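Local coordinates for protein 2-c-methyl-d-erythritol 4-phosphate cytidylyltransferase (Streptococcus pneumoniae, PDB 2VSH) that transfers the cytidylyl group of CTP to D-ribitol 5-phosphate, giving the CDP-activated ribitol used for teichoic acid precursors, at residues S89-N92 / I93-I97; R175-D178 / F179-Y183; I220-V223 / T224-K227. One frame throughout, in Å; residues are numbered along the deposited sequence.

Interaction 1 (S89-N92 / I93-I97); sequences SIKN and IIEAI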
# COMPACT_ATOMS: atom_id res chain seq x y z
N SER A 89 -6.34 -10.24 21.05
CA SER A 89 -7.35 -9.24 21.38
C SER A 89 -8.72 -9.73 20.94
O SER A 89 -9.70 -9.60 21.68
CB SER A 89 -7.03 -7.88 20.74
OG SER A 89 -5.89 -7.32 21.35
N ILE A 90 -8.79 -10.33 19.76
CA ILE A 90 -10.07 -10.93 19.30
C ILE A 90 -10.59 -11.99 20.29
O ILE A 90 -11.75 -11.95 20.69
CB ILE A 90 -9.99 -11.47 17.86
CG1 ILE A 90 -9.75 -10.30 16.88
CG2 ILE A 90 -11.30 -12.18 17.49
CD1 ILE A 90 -9.31 -10.69 15.48
N LYS A 91 -9.72 -12.91 20.68
CA LYS A 91 -10.08 -13.93 21.68
C LYS A 91 -10.58 -13.26 22.96
O LYS A 91 -11.61 -13.65 23.51
CB LYS A 91 -8.90 -14.85 21.96
CG LYS A 91 -9.06 -15.74 23.22
CD LYS A 91 -7.76 -16.36 23.65
CE LYS A 91 -6.83 -15.36 24.40
NZ LYS A 91 -7.13 -15.17 25.86
N ASN A 92 -9.87 -12.23 23.43
CA ASN A 92 -10.24 -11.51 24.64
C ASN A 92 -11.61 -10.87 24.51
O ASN A 92 -12.43 -10.93 25.45
CB ASN A 92 -9.20 -10.45 24.97
CG ASN A 92 -7.99 -11.03 25.64
OD1 ASN A 92 -7.84 -12.24 25.75
ND2 ASN A 92 -7.12 -10.16 26.11
N ILE A 93 -11.87 -10.28 23.35
CA ILE A 93 -13.17 -9.70 23.00
C ILE A 93 -14.28 -10.76 23.05
O ILE A 93 -15.34 -10.53 23.65
CB ILE A 93 -13.10 -8.96 21.62
CG1 ILE A 93 -12.36 -7.62 21.80
CG2 ILE A 93 -14.50 -8.70 21.02
CD1 ILE A 93 -11.88 -6.95 20.50
N ILE A 94 -14.01 -11.92 22.45
CA ILE A 94 -14.99 -13.00 22.40
C ILE A 94 -15.29 -13.49 23.82
O ILE A 94 -16.45 -13.77 24.16
CB ILE A 94 -14.53 -14.13 21.46
CG1 ILE A 94 -14.56 -13.65 20.00
CG2 ILE A 94 -15.39 -15.39 21.64
CD1 ILE A 94 -13.88 -14.59 19.02
N GLU A 95 -14.26 -13.56 24.66
CA GLU A 95 -14.42 -13.95 26.06
C GLU A 95 -15.33 -12.98 26.82
O GLU A 95 -16.20 -13.41 27.58
CB GLU A 95 -13.06 -14.13 26.76
CG GLU A 95 -12.33 -15.39 26.31
CD GLU A 95 -10.94 -15.54 26.90
OE1 GLU A 95 -10.48 -16.69 26.98
OE2 GLU A 95 -10.31 -14.53 27.29
N ALA A 96 -15.12 -11.68 26.61
CA ALA A 96 -15.96 -10.63 27.21
C ALA A 96 -17.41 -10.73 26.74
O ALA A 96 -18.35 -10.58 27.53
CB ALA A 96 -15.39 -9.25 26.88
N ILE A 97 -17.59 -10.99 25.45
CA ILE A 97 -18.91 -11.27 24.88
C ILE A 97 -19.58 -12.46 25.56
O ILE A 97 -20.76 -12.39 25.95
CB ILE A 97 -18.81 -11.54 23.36
CG1 ILE A 97 -18.47 -10.26 22.60
CG2 ILE A 97 -20.11 -12.16 22.84
CD1 ILE A 97 -18.12 -10.48 21.13
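Four i to i+4 backbone hydrogen bonds tie residues 89-92 to 93-97 in regular alpha-helix, from Ile-93 N to Ser-89 O at 2.8 Å through to Ala-96 N to Asn-92 O at 3.0 Å. On the outer side Lys-91 and Glu-95, one turn apart, lean obliquely across each other. CG of Lys-91 lies anti to the backbone N (chi1 166°), which carries the chain toward the next turn, and bends at its last two torsions bring the ammonium round to the ends of Asn-92 and Glu-95. There NZ makes a rather long salt bridge of 3.5 Å to Glu-95 OE2. Its shorter bond goes to a neighbour in sequence: NZ donates to Asn-92 OD1 at 3.0 Å, nearly in line with the amide C=O (173°). The ammonium thus faces both oxygens from one side, and the Asn-92 amide and Glu-95 carboxylate planes are almost parallel, 8° apart, with OD1 and OE2 at 3.7 Å. At its other end the same amide is anchored, ND2 donating to Lys-81 O. The inner side is apolar: in one of the two Ile-94 conformers, Ile-90 CG2 meets Ile-94 CD1 at 3.8 Å, with helix 176-184 covering both, while Ile-93 packs on Leu-8 and Val-51. Buried Ser-89 turns its OG to Gly-83 N, in the loop that leads into the helix. This amphipathic helix 86-100 covers the parallel strands 3-9 and 50-54 of the central sheet, as in GT-A nucleotidyltransferases, and its first turn carries Ser-89, assigned to the CTP-binding site.

Interaction 2 (R175-D178 / F179-Y183); sequences RCKD and FMDLY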
# COMPACT_ATOMS: atom_id res chain seq x y z
N ARG A 175 -18.28 -16.08 13.02
CA ARG A 175 -18.91 -16.60 14.24
C ARG A 175 -17.85 -16.68 15.32
O ARG A 175 -16.73 -17.11 15.08
CB ARG A 175 -19.54 -17.97 13.97
CG ARG A 175 -20.82 -17.88 13.14
CD ARG A 175 -21.14 -19.15 12.35
NE ARG A 175 -22.15 -18.80 11.35
CZ ARG A 175 -21.91 -18.34 10.12
NH1 ARG A 175 -20.67 -18.20 9.67
NH2 ARG A 175 -22.92 -18.03 9.34
N CYS A 176 -18.20 -16.19 16.51
CA CYS A 176 -17.29 -16.16 17.66
C CYS A 176 -16.73 -17.54 17.97
O CYS A 176 -15.54 -17.68 18.15
CB CYS A 176 -18.02 -15.63 18.89
SG CYS A 176 -18.61 -13.92 18.76
N LYS A 177 -17.61 -18.55 18.04
CA LYS A 177 -17.22 -19.94 18.33
C LYS A 177 -16.25 -20.46 17.28
O LYS A 177 -15.24 -21.10 17.64
CB LYS A 177 -18.45 -20.86 18.42
CG LYS A 177 -18.18 -22.27 18.98
CD LYS A 177 -19.41 -23.18 18.82
CE LYS A 177 -19.20 -24.62 19.36
NZ LYS A 177 -18.11 -25.41 18.69
N ASP A 178 -16.53 -20.16 16.01
CA ASP A 178 -15.67 -20.57 14.90
C ASP A 178 -14.25 -20.03 15.05
O ASP A 178 -13.29 -20.79 14.90
CB ASP A 178 -16.24 -20.13 13.56
CG ASP A 178 -17.37 -21.03 13.08
OD1 ASP A 178 -17.80 -21.93 13.84
OD2 ASP A 178 -17.81 -20.83 11.93
N PHE A 179 -14.11 -18.74 15.36
CA PHE A 179 -12.78 -18.19 15.60
C PHE A 179 -12.09 -18.89 16.77
O PHE A 179 -10.91 -19.22 16.68
CB PHE A 179 -12.82 -16.68 15.84
CG PHE A 179 -11.48 -16.09 16.19
CD1 PHE A 179 -11.05 -16.06 17.51
CD2 PHE A 179 -10.64 -15.59 15.19
CE1 PHE A 179 -9.82 -15.52 17.85
CE2 PHE A 179 -9.40 -15.05 15.52
CZ PHE A 179 -8.98 -15.02 16.85
N MET A 180 -12.81 -19.08 17.88
CA MET A 180 -12.22 -19.75 19.04
C MET A 180 -11.71 -21.14 18.74
O MET A 180 -10.57 -21.47 19.08
CB MET A 180 -13.19 -19.78 20.23
CG MET A 180 -13.59 -18.39 20.71
SD MET A 180 -12.24 -17.45 21.47
CE MET A 180 -12.37 -18.02 23.17
N ASP A 181 -12.55 -21.96 18.11
CA ASP A 181 -12.16 -23.31 17.72
C ASP A 181 -10.90 -23.37 16.84
O ASP A 181 -9.98 -24.14 17.12
CB ASP A 181 -13.34 -24.03 17.06
CG ASP A 181 -14.47 -24.32 18.04
OD1 ASP A 181 -14.21 -24.23 19.27
OD2 ASP A 181 -15.60 -24.63 17.61
N LEU A 182 -10.86 -22.56 15.79
CA LEU A 182 -9.74 -22.58 14.85
C LEU A 182 -8.46 -22.00 15.44
O LEU A 182 -7.38 -22.57 15.27
CB LEU A 182 -10.10 -21.80 13.58
CG LEU A 182 -11.20 -22.39 12.70
CD1 LEU A 182 -11.31 -21.50 11.49
CD2 LEU A 182 -10.89 -23.85 12.31
N TYR A 183 -8.59 -20.87 16.12
CA TYR A 183 -7.45 -20.22 16.78
C TYR A 183 -6.88 -21.12 17.86
O TYR A 183 -5.66 -21.19 18.03
CB TYR A 183 -7.90 -18.90 17.38
CG TYR A 183 -6.82 -18.11 18.09
CD1 TYR A 183 -5.79 -17.51 17.38
CD2 TYR A 183 -6.86 -17.95 19.48
CE1 TYR A 183 -4.80 -16.78 18.04
CE2 TYR A 183 -5.88 -17.21 20.14
CZ TYR A 183 -4.86 -16.64 19.42
OH TYR A 183 -3.89 -15.91 20.08
O HOH W 1 -16.81 -24.16 15.43
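Lys-177 reaches Asp-181 one turn further along helix 176-184, and its side chain can be followed atom by atom. CB points away from the following turn, but CG, anti to the backbone N (chi1 -169°), turns the chain along the helix and passes Asp-181 OD2 at 3.8 Å. The chain then runs straight through CD to CE, which is 4.0 Å from the same oxygen. A single bend at the last torsion (chi4 -62°) drops NZ onto OD2 at 2.8 Å, a salt bridge that uses the syn lone pair of the carboxylate. Asp-181 stays close to the helix, its CG only 3.3 Å from Lys-177 O, the carbonyl that also accepts its backbone N. A water 2.9 Å from Asp-178 OD1, to which it donates, also approaches Asp-181 OD2, though that second leg is doubtfully short. On the inner side, Met-180 CG rests 3.3 Å from Cys-176 O. The Phe-179 ring carries Tyr-183 CB against one face, 3.9 Å above its plane and toward the rim, and also meets the ring of Phe-174. Arg-175, at the N-cap position, extends away from the helix to a salt bridge with Glu-106 and a hydrogen bond to His-134 O. The lysine probably offsets part of the repulsion between Asp-178 and Asp-181, whose oxygens OD1 and OD2 are 5.1 Å apart, and Asp-178, in the first turn, would probably also be favoured by the helix dipole.

Interaction 3 (I220-V223 / T224-K227); sequences ITTV and TDLK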
# COMPACT_ATOMS: atom_id res chain seq x y z
N ILE A 220 -5.34 4.75 10.19
CA ILE A 220 -4.50 5.87 10.64
C ILE A 220 -3.35 5.30 11.47
O ILE A 220 -3.50 5.03 12.65
CB ILE A 220 -5.31 6.95 11.43
CG1 ILE A 220 -6.47 7.46 10.57
CG2 ILE A 220 -4.39 8.10 11.85
CD1 ILE A 220 -7.55 8.22 11.33
N THR A 221 -2.22 5.09 10.80
CA THR A 221 -1.04 4.47 11.39
C THR A 221 0.08 5.48 11.58
O THR A 221 0.66 5.58 12.66
CB THR A 221 -0.53 3.30 10.47
OG1 THR A 221 -1.47 2.22 10.53
CG2 THR A 221 0.83 2.79 10.91
N THR A 222 0.39 6.24 10.53
CA THR A 222 1.51 7.15 10.54
C THR A 222 1.01 8.59 10.66
O THR A 222 -0.18 8.86 10.49
CB THR A 222 2.35 7.04 9.24
OG1 THR A 222 1.60 7.56 8.14
CG2 THR A 222 2.74 5.58 8.94
N VAL A 223 1.91 9.51 10.96
CA VAL A 223 1.57 10.94 11.03
C VAL A 223 1.11 11.47 9.65
O VAL A 223 0.33 12.42 9.58
CB VAL A 223 2.73 11.80 11.62
CG1 VAL A 223 2.20 13.13 12.18
CG2 VAL A 223 3.43 11.06 12.74
N THR A 224 1.56 10.84 8.57
CA THR A 224 1.02 11.12 7.23
C THR A 224 -0.45 10.69 7.11
O THR A 224 -1.28 11.42 6.58
CB THR A 224 1.87 10.46 6.13
OG1 THR A 224 3.17 11.05 6.13
CG2 THR A 224 1.23 10.65 4.74
N ASP A 225 -0.78 9.51 7.63
CA ASP A 225 -2.17 9.04 7.63
C ASP A 225 -3.07 9.99 8.41
O ASP A 225 -4.20 10.25 8.01
CB ASP A 225 -2.29 7.64 8.21
CG ASP A 225 -1.54 6.61 7.42
OD1 ASP A 225 -1.36 6.82 6.20
OD2 ASP A 225 -1.11 5.61 8.01
N LEU A 226 -2.54 10.51 9.51
CA LEU A 226 -3.23 11.48 10.35
C LEU A 226 -3.58 12.75 9.56
O LEU A 226 -4.69 13.27 9.68
CB LEU A 226 -2.35 11.85 11.55
CG LEU A 226 -2.94 12.12 12.95
CD1 LEU A 226 -2.12 13.19 13.64
CD2 LEU A 226 -4.43 12.49 12.95
N LYS A 227 -2.62 13.24 8.77
CA LYS A 227 -2.81 14.41 7.90
C LYS A 227 -3.92 14.16 6.88
O LYS A 227 -4.77 15.01 6.66
CB LYS A 227 -1.54 14.74 7.13
CG LYS A 227 -0.31 15.04 7.94
CD LYS A 227 0.82 15.42 6.96
CE LYS A 227 2.13 15.67 7.69
NZ LYS A 227 3.21 15.99 6.71
O HOH W 2 1.96 6.80 5.58
O HOH W 3 4.44 9.41 8.00
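Asp-225 OD2 is gripped by two backbone N-H groups of the preceding loop, Thr-221 N and Thr-222 N, each at 3.0 Å. The two arrive differently: Thr-221 N uses the anti lone pair, whereas Thr-222 N comes in from above the carboxylate plane, 45° out of it, along the straighter bond (166°). In return Asp-225 N donates to Thr-222 OG1 at 3.1 Å. This reciprocal pair is a capping box, with Thr-222 as the N-cap of helix 223-232. The threonine hydroxyl is brought over the helix end by a chi1 of 70°, which sets OG1 between its own backbone N and carbonyl carbon. OG1 also has a water at 2.7 Å, while a second water lies 2.8 Å from Thr-224 OG1 and only weakly bonded to Thr-222. Backbone bonds then start the helix, Leu-226 N to Thr-222 O at 3.0 Å and Lys-227 N to Val-223 O. Beside the cap, Ile-220 CG2 lies 4.3 Å from Leu-226 CB, an apolar contact next to the polar box. The anionic OD2, near the positive end of the helix dipole, is probably stabilised there. The loop is pinned to the body of the chain by backbone bonding of Ile-220 with Val-115, just past strand 108-113, while helix 223-232 meets the second subunit: Thr-224 and Lys-227 pack on its Ile-228, and Lys-227 NZ bonds its Ser-231 OG.

How the interactions relate
Interactions 1 and 2 belong to neighbouring helices that pack together; the centres of the two contacts are 11 Å apart. In one of the two Ile-94 conformers, Ile-94 CD1 lies 3.5 Å from Phe-179 CD1, and Ile-90 CG2 is 3.7 Å from Phe-179 CE1; the apolar sides thus face each other, while the lysine-carboxylate pairs lie on other sides of their helices. Interaction 1 holds Ser-89 of the assigned CTP site, and Phe-179 of interaction 2 comes within about 4 Å of Asn-87 of that site, side chain to side chain. Interaction 3 stands apart, its centre about 28 Å from that of interaction 1 and 32 Å from that of interaction 2, across the chain's centre, at the subunit interface.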